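Local coordinates for protein ATPase BagA (Mycobacterium tuberculosis H37Rv, PDB 6BS3) that hydrolyses ATP as one of the two subunits of the BagAB complex, an activity required for resistance to nitric oxide and to elevated glycerol, at residues I37-A42 with A64-V69; V55-R60 with G139-T144; A98-L103 with G120-A125; L173-A178 with E193-L198. All coordinates share one frame; numbering follows the deposited sequence.

Contact 1: residues I37-A42 with A64-V69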
# COMPACT_ATOMS: atom_id res chain seq x y z
N ILE A 37 -4.92 -4.23 13.07
CA ILE A 37 -5.88 -5.31 13.33
C ILE A 37 -5.18 -6.57 13.91
O ILE A 37 -5.78 -7.23 14.75
CB ILE A 37 -6.73 -5.60 12.07
CG1 ILE A 37 -7.53 -4.33 11.68
CG2 ILE A 37 -7.65 -6.83 12.25
CD1 ILE A 37 -8.39 -4.45 10.49
N ALA A 38 -3.92 -6.86 13.51
CA ALA A 38 -3.18 -8.01 14.03
C ALA A 38 -2.88 -7.71 15.52
O ALA A 38 -3.11 -8.58 16.36
CB ALA A 38 -1.91 -8.24 13.23
N ALA A 39 -2.48 -6.47 15.85
CA ALA A 39 -2.26 -6.05 17.24
C ALA A 39 -3.59 -6.07 18.06
O ALA A 39 -3.59 -6.54 19.20
CB ALA A 39 -1.65 -4.66 17.29
N ALA A 40 -4.70 -5.59 17.48
CA ALA A 40 -6.01 -5.60 18.16
C ALA A 40 -6.51 -7.05 18.36
O ALA A 40 -7.10 -7.34 19.39
CB ALA A 40 -7.03 -4.79 17.36
N LEU A 41 -6.24 -7.96 17.38
CA LEU A 41 -6.58 -9.37 17.46
C LEU A 41 -5.77 -10.04 18.59
O LEU A 41 -6.35 -10.79 19.38
CB LEU A 41 -6.38 -10.09 16.09
CG LEU A 41 -6.62 -11.63 16.09
CD1 LEU A 41 -8.00 -11.99 16.62
CD2 LEU A 41 -6.35 -12.25 14.72
N ALA A 42 -4.47 -9.74 18.67
CA ALA A 42 -3.55 -10.26 19.69
C ALA A 42 -4.04 -9.88 21.08
O ALA A 42 -4.07 -10.74 21.96
CB ALA A 42 -2.13 -9.73 19.46
N ALA A 64 6.88 -1.75 16.49
CA ALA A 64 7.51 -0.64 17.21
C ALA A 64 6.85 0.70 16.83
O ALA A 64 6.55 1.50 17.72
CB ALA A 64 9.01 -0.59 16.91
N GLN A 65 6.58 0.89 15.53
CA GLN A 65 5.91 2.07 14.97
C GLN A 65 4.48 2.20 15.52
O GLN A 65 4.07 3.30 15.89
CB GLN A 65 5.90 1.97 13.44
CG GLN A 65 5.57 3.28 12.73
CD GLN A 65 5.31 3.11 11.25
OE1 GLN A 65 4.58 2.21 10.82
NE2 GLN A 65 5.89 3.99 10.45
N LEU A 66 3.74 1.09 15.58
CA LEU A 66 2.38 1.04 16.11
C LEU A 66 2.34 1.39 17.61
O LEU A 66 1.47 2.14 18.03
CB LEU A 66 1.84 -0.37 15.87
CG LEU A 66 0.37 -0.65 16.11
CD1 LEU A 66 -0.50 0.28 15.28
CD2 LEU A 66 0.05 -2.07 15.73
N PHE A 67 3.29 0.86 18.40
CA PHE A 67 3.36 1.10 19.85
C PHE A 67 4.17 2.36 20.20
O PHE A 67 4.33 2.68 21.39
CB PHE A 67 3.85 -0.16 20.59
CG PHE A 67 2.78 -1.21 20.67
CD1 PHE A 67 2.62 -2.14 19.65
CD2 PHE A 67 1.87 -1.23 21.72
CE1 PHE A 67 1.60 -3.09 19.69
CE2 PHE A 67 0.86 -2.18 21.78
CZ PHE A 67 0.73 -3.11 20.76
N ASP A 68 4.61 3.10 19.17
CA ASP A 68 5.39 4.33 19.27
C ASP A 68 6.67 4.16 20.18
O ASP A 68 6.94 4.95 21.09
CB ASP A 68 4.49 5.53 19.69
CG ASP A 68 5.14 6.88 19.48
OD1 ASP A 68 6.02 6.99 18.59
OD2 ASP A 68 4.77 7.84 20.20
N VAL A 69 7.42 3.08 19.92
CA VAL A 69 8.64 2.75 20.67
C VAL A 69 9.82 2.61 19.71
O VAL A 69 9.59 2.34 18.53
CB VAL A 69 8.51 1.49 21.59
CG1 VAL A 69 7.65 1.75 22.82
CG2 VAL A 69 8.06 0.24 20.82
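Ala39 and Leu66 meet methyl to methyl: CB of Ala39 lies 3.5 Å from CD2 of Leu66, closer than two carbons usually pack. This is the tight part of the contact. Ala39 directs its CB toward residues 64-69, and Leu66 answers with its branched end, placed there because CG stands opposite the backbone N (chi1 -170°) and the chain reaches forward from the helix. With so short a side chain on helix 34-46, the leucine can approach the helix surface itself, and the CA atoms of Ala39 and Leu66 are 8.5 Å apart.

The other half is looser. Phe67 brings up its ring from beside Leu66, and CE1 stands 4.3 Å from Ala39 CB in an oblique approach. No hydrogen bond spans the two segments. Ala39 is buried, since Leu54 of strand 51-56 and Leu327 of helix 324-336 also pack on it, and Phe67 touches Leu327 and Leu324 of that same helix. Beyond Phe67 the chain turns outward to solvent: Asp68 takes positive phi (52°) and ends the short helix in a Schellman motif, with Val69 N bonded to Ala64 O at 2.8 Å.

Helix 34-46 is the helix that follows the phosphate-binding loop, and it begins with the ATP-binding residues Lys34, Ser35 and Thr36. The Leu66 side chain lies about 4 Å from that of Thr36 and about 6 Å from the bound ADP. The contact thus lies beside the nucleotide, where helix 62-66 packs against the helix of the Walker A strand-loop-helix unit of a P-loop ATPase.

Contact 2: residues V55-R60 with G139-T144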
# COMPACT_ATOMS: atom_id res chain seq x y z
N VAL A 55 3.69 -11.37 15.81
CA VAL A 55 4.85 -11.55 14.91
C VAL A 55 4.79 -10.70 13.64
O VAL A 55 3.76 -10.68 12.97
CB VAL A 55 4.99 -13.06 14.55
CG1 VAL A 55 6.20 -13.33 13.65
CG2 VAL A 55 5.03 -13.95 15.80
N GLU A 56 5.90 -10.03 13.28
CA GLU A 56 5.99 -9.34 11.99
C GLU A 56 7.18 -9.93 11.21
O GLU A 56 8.16 -10.35 11.83
CB GLU A 56 6.00 -7.82 12.09
CG GLU A 56 7.29 -7.24 12.66
CD GLU A 56 7.26 -5.73 12.61
OE1 GLU A 56 7.44 -5.10 13.67
OE2 GLU A 56 7.03 -5.17 11.51
N VAL A 57 7.07 -10.07 9.88
CA VAL A 57 8.05 -10.83 9.08
C VAL A 57 8.80 -10.04 7.96
O VAL A 57 9.63 -10.64 7.27
CB VAL A 57 7.33 -12.07 8.47
CG1 VAL A 57 6.66 -12.94 9.55
CG2 VAL A 57 6.31 -11.67 7.41
N GLU A 58 8.54 -8.72 7.78
CA GLU A 58 9.14 -8.01 6.65
C GLU A 58 10.30 -7.06 7.00
O GLU A 58 10.81 -6.37 6.11
CB GLU A 58 8.05 -7.27 5.84
CG GLU A 58 6.94 -8.20 5.36
CD GLU A 58 5.90 -7.61 4.42
OE1 GLU A 58 5.41 -6.49 4.70
OE2 GLU A 58 5.59 -8.26 3.40
N GLY A 59 10.71 -7.04 8.26
CA GLY A 59 11.79 -6.19 8.74
C GLY A 59 11.45 -4.71 8.77
O GLY A 59 12.33 -3.88 8.91
N ARG A 60 10.16 -4.38 8.64
CA ARG A 60 9.64 -3.02 8.59
C ARG A 60 9.48 -2.34 9.96
O ARG A 60 9.17 -1.14 10.00
CB ARG A 60 8.32 -3.02 7.81
CG ARG A 60 8.54 -3.32 6.32
CD ARG A 60 7.25 -3.61 5.59
NE ARG A 60 6.42 -2.41 5.46
CZ ARG A 60 5.10 -2.43 5.31
NH1 ARG A 60 4.44 -3.58 5.25
NH2 ARG A 60 4.43 -1.29 5.21
N GLY A 139 9.39 -21.03 9.10
CA GLY A 139 10.05 -21.98 10.00
C GLY A 139 10.12 -21.45 11.41
O GLY A 139 9.90 -22.20 12.36
N LYS A 140 10.41 -20.15 11.57
CA LYS A 140 10.47 -19.48 12.88
C LYS A 140 9.06 -19.35 13.46
O LYS A 140 8.89 -19.53 14.66
CB LYS A 140 11.18 -18.11 12.79
CG LYS A 140 11.26 -17.34 14.12
CD LYS A 140 12.06 -18.07 15.18
CE LYS A 140 11.91 -17.43 16.54
NZ LYS A 140 12.55 -18.26 17.59
N ILE A 141 8.06 -19.04 12.61
CA ILE A 141 6.65 -18.94 12.99
C ILE A 141 6.21 -20.30 13.57
O ILE A 141 5.67 -20.33 14.67
CB ILE A 141 5.78 -18.50 11.78
CG1 ILE A 141 6.01 -16.99 11.44
CG2 ILE A 141 4.28 -18.81 12.02
CD1 ILE A 141 5.35 -16.53 9.98
N LYS A 142 6.53 -21.41 12.87
CA LYS A 142 6.21 -22.76 13.32
C LYS A 142 6.85 -23.08 14.69
O LYS A 142 6.21 -23.73 15.52
CB LYS A 142 6.61 -23.77 12.24
CG LYS A 142 6.17 -25.21 12.52
CD LYS A 142 7.36 -26.07 12.83
CE LYS A 142 6.99 -27.51 13.06
NZ LYS A 142 8.18 -28.29 13.49
N GLU A 143 8.09 -22.64 14.91
CA GLU A 143 8.83 -22.86 16.16
C GLU A 143 8.11 -22.17 17.34
O GLU A 143 8.07 -22.74 18.43
CB GLU A 143 10.30 -22.38 16.02
CG GLU A 143 11.21 -22.69 17.21
CD GLU A 143 11.11 -21.76 18.41
OE1 GLU A 143 10.89 -20.54 18.21
OE2 GLU A 143 11.24 -22.26 19.56
N THR A 144 7.53 -20.97 17.14
CA THR A 144 6.81 -20.24 18.20
C THR A 144 5.49 -20.91 18.56
O THR A 144 5.09 -20.89 19.72
CB THR A 144 6.64 -18.75 17.85
OG1 THR A 144 5.68 -18.61 16.81
CG2 THR A 144 7.97 -18.06 17.49
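Val57 and Ile141 cross at about a right angle, with the CG1 methyl of Val57 set 3.8 Å from the terminal CD1 of Ile141. The isoleucine does the reaching. Its CB leaves helix 130-146 to the side of the 55-60 segment, but CG1 lies opposite the carbonyl carbon (chi1 -73°) and the chain then extends (chi2 169°), carrying CD1 across to the valine. Val57, by contrast, faces the helix directly from its CB. A second valine, Val55, also points at the helix and meets Ile141 farther back along the side chain, its CG1 4.3 Å from CG1 of the isoleucine. One isoleucine is thus shared by two valines two residues apart, while Glu56 between them turns the other way.

All three residues are buried, and the join is purely apolar. Next to it, Thr144 bends its hydroxyl back on its own helix, OG1 giving a 2.7 Å hydrogen bond to Ile141 O.

Val55 is in strand 51-56, hydrogen-bonded through its backbone to strand 158-162, whereas Val57 lies just past the strand's end. Val161 of strand 158-162 touches both Val55 and Ile141, so helix 130-146 packs across two adjacent parallel strands of the central sheet.

Contact 3: residues A98-L103 with G120-A125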
# COMPACT_ATOMS: atom_id res chain seq x y z
N ALA A 98 18.04 -14.58 11.91
CA ALA A 98 17.36 -15.88 11.68
C ALA A 98 18.19 -16.77 10.74
O ALA A 98 18.25 -17.98 10.96
CB ALA A 98 15.95 -15.67 11.12
N PHE A 99 18.87 -16.18 9.75
CA PHE A 99 19.75 -16.92 8.83
C PHE A 99 20.99 -17.49 9.56
O PHE A 99 21.34 -18.64 9.33
CB PHE A 99 20.12 -16.07 7.59
CG PHE A 99 20.96 -16.79 6.55
CD1 PHE A 99 20.60 -18.05 6.10
CD2 PHE A 99 22.11 -16.20 6.03
CE1 PHE A 99 21.39 -18.72 5.16
CE2 PHE A 99 22.88 -16.86 5.07
CZ PHE A 99 22.51 -18.12 4.63
N LEU A 100 21.60 -16.70 10.48
CA LEU A 100 22.75 -17.12 11.31
C LEU A 100 22.35 -18.24 12.28
O LEU A 100 23.11 -19.18 12.48
CB LEU A 100 23.36 -15.94 12.10
CG LEU A 100 23.85 -14.71 11.34
CD1 LEU A 100 24.49 -13.73 12.28
CD2 LEU A 100 24.86 -15.07 10.30
N GLU A 101 21.15 -18.13 12.87
CA GLU A 101 20.55 -19.11 13.77
C GLU A 101 20.41 -20.46 13.04
O GLU A 101 20.72 -21.51 13.59
CB GLU A 101 19.14 -18.61 14.15
CG GLU A 101 18.81 -18.53 15.63
CD GLU A 101 17.47 -17.87 15.94
OE1 GLU A 101 16.56 -17.88 15.07
OE2 GLU A 101 17.34 -17.34 17.06
N TYR A 102 19.96 -20.41 11.77
CA TYR A 102 19.74 -21.54 10.88
C TYR A 102 21.07 -22.19 10.50
O TYR A 102 21.20 -23.40 10.67
CB TYR A 102 18.97 -21.04 9.66
CG TYR A 102 18.75 -21.99 8.51
CD1 TYR A 102 17.57 -22.72 8.39
CD2 TYR A 102 19.65 -22.03 7.44
CE1 TYR A 102 17.32 -23.52 7.28
CE2 TYR A 102 19.41 -22.84 6.33
CZ TYR A 102 18.25 -23.58 6.25
OH TYR A 102 18.01 -24.37 5.15
N LEU A 103 22.06 -21.40 10.04
CA LEU A 103 23.39 -21.89 9.68
C LEU A 103 24.05 -22.61 10.85
O LEU A 103 24.62 -23.69 10.66
CB LEU A 103 24.30 -20.74 9.22
CG LEU A 103 24.16 -20.28 7.77
CD1 LEU A 103 24.88 -18.97 7.57
CD2 LEU A 103 24.73 -21.30 6.82
N GLY A 120 28.48 -7.95 4.89
CA GLY A 120 27.12 -7.79 4.37
C GLY A 120 26.59 -8.91 3.50
O GLY A 120 25.67 -8.69 2.71
N ALA A 121 27.14 -10.14 3.67
CA ALA A 121 26.79 -11.32 2.87
C ALA A 121 25.50 -12.03 3.27
O ALA A 121 24.97 -12.83 2.49
CB ALA A 121 27.96 -12.31 2.85
N VAL A 122 24.99 -11.74 4.47
CA VAL A 122 23.74 -12.34 4.97
C VAL A 122 22.57 -11.59 4.32
O VAL A 122 21.62 -12.23 3.86
CB VAL A 122 23.66 -12.38 6.53
CG1 VAL A 122 22.41 -13.10 7.01
CG2 VAL A 122 24.91 -13.02 7.13
N GLU A 123 22.69 -10.24 4.24
CA GLU A 123 21.75 -9.33 3.56
C GLU A 123 21.63 -9.75 2.11
O GLU A 123 20.52 -9.88 1.60
CB GLU A 123 22.27 -7.88 3.59
CG GLU A 123 22.11 -7.17 4.92
CD GLU A 123 23.11 -6.05 5.16
OE1 GLU A 123 23.08 -5.05 4.40
OE2 GLU A 123 23.91 -6.16 6.12
N PHE A 124 22.79 -10.03 1.46
CA PHE A 124 22.89 -10.47 0.08
C PHE A 124 22.15 -11.78 -0.15
O PHE A 124 21.22 -11.79 -0.96
CB PHE A 124 24.37 -10.56 -0.33
CG PHE A 124 24.61 -10.92 -1.78
CD1 PHE A 124 24.55 -9.94 -2.77
CD2 PHE A 124 24.91 -12.22 -2.15
CE1 PHE A 124 24.76 -10.27 -4.11
CE2 PHE A 124 25.11 -12.55 -3.49
CZ PHE A 124 25.05 -11.57 -4.46
N ALA A 125 22.53 -12.86 0.57
CA ALA A 125 21.96 -14.22 0.49
C ALA A 125 20.44 -14.24 0.67
O ALA A 125 19.75 -14.93 -0.09
CB ALA A 125 22.62 -15.13 1.52
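The methyl CG1 of Val122 sits only 3.3 Å from CD2 of Phe99, unusually close for two carbons, and it comes in at the rim of the ring, near the ring plane. The same methyl lies 3.8 Å from Phe99 CB, so it is lodged in the angle between the ring edge and the stem that carries it. Both side chains point at each other from their helices. In each the first torsion is -176°, which sets Phe99 CG and Val122 CG1 opposite their own backbone N atoms, and the two side chains meet at a slant.

The valine has a second use. Its other methyl, CG2, turns to Leu100, where CD2 of the leucine reaches it at 3.8 Å; these two side chains run roughly perpendicular to each other. Val122 therefore fits between consecutive residues of helix 95-107, one methyl for each. One turn later on the second helix, Ala125 CB approaches CE2 of the phenylalanine at 4.0 Å. One face of the ring is taken from within its own helix by Leu103, whose CD1 lies over the rim.

The two short helical segments run nearly perpendicular, at 93°, with their axes 10.8 Å apart at closest approach. Gly120, at the N-cap of the second helix, has positive phi and also closes helix 110-117 in a Schellman motif, so one residue ends helix 110-117 and caps the next. Met116 of helix 110-117 touches Val122, Leu132 and Leu136 of helix 130-146 touch Phe99, and an apolar side chain of the partner protein packs on Ala125.

Contact 4: residues L173-A178 with E193-L198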
# COMPACT_ATOMS: atom_id res chain seq x y z
N LEU A 173 3.30 -18.66 1.81
CA LEU A 173 2.88 -19.90 2.45
C LEU A 173 3.08 -21.13 1.55
O LEU A 173 2.69 -22.23 1.93
CB LEU A 173 1.42 -19.79 2.96
CG LEU A 173 1.17 -18.64 3.95
CD1 LEU A 173 -0.30 -18.36 4.10
CD2 LEU A 173 1.87 -18.87 5.28
N ASP A 174 3.73 -20.94 0.40
CA ASP A 174 4.02 -22.03 -0.53
C ASP A 174 5.38 -22.65 -0.17
O ASP A 174 6.41 -22.32 -0.77
CB ASP A 174 3.93 -21.54 -1.98
CG ASP A 174 3.79 -22.62 -3.03
OD1 ASP A 174 4.04 -23.81 -2.71
OD2 ASP A 174 3.46 -22.28 -4.18
N VAL A 175 5.37 -23.52 0.84
CA VAL A 175 6.55 -24.21 1.39
C VAL A 175 7.25 -25.10 0.34
O VAL A 175 8.48 -25.13 0.30
CB VAL A 175 6.18 -24.98 2.69
CG1 VAL A 175 7.42 -25.57 3.37
CG2 VAL A 175 5.44 -24.07 3.67
N THR A 176 6.48 -25.76 -0.53
CA THR A 176 7.00 -26.61 -1.61
C THR A 176 7.82 -25.77 -2.60
O THR A 176 8.94 -26.18 -2.92
CB THR A 176 5.85 -27.43 -2.23
OG1 THR A 176 5.36 -28.31 -1.22
CG2 THR A 176 6.28 -28.24 -3.45
N LYS A 177 7.32 -24.59 -3.03
CA LYS A 177 8.07 -23.71 -3.93
C LYS A 177 9.30 -23.08 -3.27
O LYS A 177 10.35 -22.99 -3.91
CB LYS A 177 7.18 -22.63 -4.59
CG LYS A 177 6.30 -23.15 -5.72
CD LYS A 177 7.08 -23.52 -7.01
CE LYS A 177 6.29 -24.46 -7.90
NZ LYS A 177 6.97 -24.69 -9.21
N ALA A 178 9.19 -22.66 -1.98
CA ALA A 178 10.30 -22.06 -1.25
C ALA A 178 11.50 -23.02 -1.09
O ALA A 178 12.65 -22.61 -1.29
CB ALA A 178 9.83 -21.55 0.11
N GLU A 193 8.15 -30.33 6.14
CA GLU A 193 6.99 -31.22 6.16
C GLU A 193 6.04 -30.81 7.32
O GLU A 193 4.82 -30.74 7.13
CB GLU A 193 7.44 -32.68 6.29
CG GLU A 193 6.43 -33.68 5.76
CD GLU A 193 6.68 -35.13 6.15
OE1 GLU A 193 7.86 -35.55 6.24
OE2 GLU A 193 5.68 -35.86 6.35
N GLY A 194 6.64 -30.52 8.49
CA GLY A 194 5.97 -30.07 9.70
C GLY A 194 5.34 -28.70 9.53
O GLY A 194 4.29 -28.44 10.11
N VAL A 195 5.98 -27.83 8.71
CA VAL A 195 5.51 -26.47 8.40
C VAL A 195 4.24 -26.59 7.54
O VAL A 195 3.23 -25.97 7.88
CB VAL A 195 6.62 -25.58 7.76
CG1 VAL A 195 6.06 -24.22 7.32
CG2 VAL A 195 7.80 -25.38 8.73
N VAL A 196 4.30 -27.42 6.46
CA VAL A 196 3.19 -27.72 5.55
C VAL A 196 1.99 -28.27 6.34
O VAL A 196 0.87 -27.81 6.13
CB VAL A 196 3.61 -28.72 4.43
CG1 VAL A 196 2.40 -29.35 3.74
CG2 VAL A 196 4.51 -28.05 3.40
N LYS A 197 2.24 -29.27 7.23
CA LYS A 197 1.22 -29.92 8.07
C LYS A 197 0.52 -28.90 8.95
O LYS A 197 -0.70 -28.91 9.03
CB LYS A 197 1.84 -31.03 8.94
CG LYS A 197 1.63 -32.42 8.39
CD LYS A 197 2.54 -33.44 9.08
CE LYS A 197 3.70 -33.85 8.21
NZ LYS A 197 4.75 -34.58 8.97
N LEU A 198 1.31 -28.01 9.62
CA LEU A 198 0.78 -26.96 10.49
C LEU A 198 -0.11 -26.00 9.70
O LEU A 198 -1.25 -25.78 10.10
CB LEU A 198 1.89 -26.21 11.25
CG LEU A 198 1.45 -24.95 12.04
CD1 LEU A 198 0.48 -25.29 13.17
CD2 LEU A 198 2.63 -24.22 12.62
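Val175 packs against two consecutive valines, Val195 and Val196, and the apolar interactions between the segments all pass through it. Its CB points at helix 188-200. CG2 alone reaches Val195, 3.7 Å from its CG1, while both methyls border CG2 of Val196, Val175 CG1 at 3.8 Å. That methyl of Val196 also settles close to the branch point itself, 3.6 Å from Val175 CB, so it is seated between the arms of the valine. With CG1 opposite the backbone N (chi1 -174°) and CG2 beside that N, the Val175 branch is turned to present CG2 to Val195 and CG1 to Val196. Both pairs are inclined to one another, and the CA atoms of Val175 and Val196 are 6.4 Å apart. Val175 and Val195 are buried; Val196 lies nearer the surface.

No hydrogen bond joins the two segments; the side-chain bonds described here each lie within one of them. On the first, Asp174 occupies the N-cap of helix 175-179, directly preceding the packed valine, and its OD1 accepts a weak bond of 3.4 Å from Lys177 N, an amide of the first turn. On the second, Lys197 and Glu193, one turn apart, form a salt bridge on the exposed flank of the helix, NZ to OE2 at 3.1 Å, its hydrogen bond weak.

Leu199 and Ser192 of helix 188-200 also touch Val175, and Val195 packs on Thr138 of helix 130-146. The arrangement is that of a short N-capped helix laid by its first residue, through a cluster of valines, on a longer helix in the helical layer outside the central sheet of this P-loop ATPase.

Overall arrangement
From the N terminus, helix 34-46 is met first by residues 64-69, and contact 1 closes a short loop that contains strand 51-56. That strand opens contact 2, so contacts 1 and 2 cross along the chain. Contact 2 spans a much longer excursion to helix 130-146, and contact 3 forms wholly within it, joining helices 95-107 and 121-128. Contact 4 follows in series and joins helix 175-179 to helix 188-200; Lys142 of helix 130-146 packs on Val195 and Leu198, linking contacts 2 and 4. Contact 1 borders the nucleotide, contact 2 ties sheet to helix, and contacts 3 and 4 join helices to helices farther from the nucleotide.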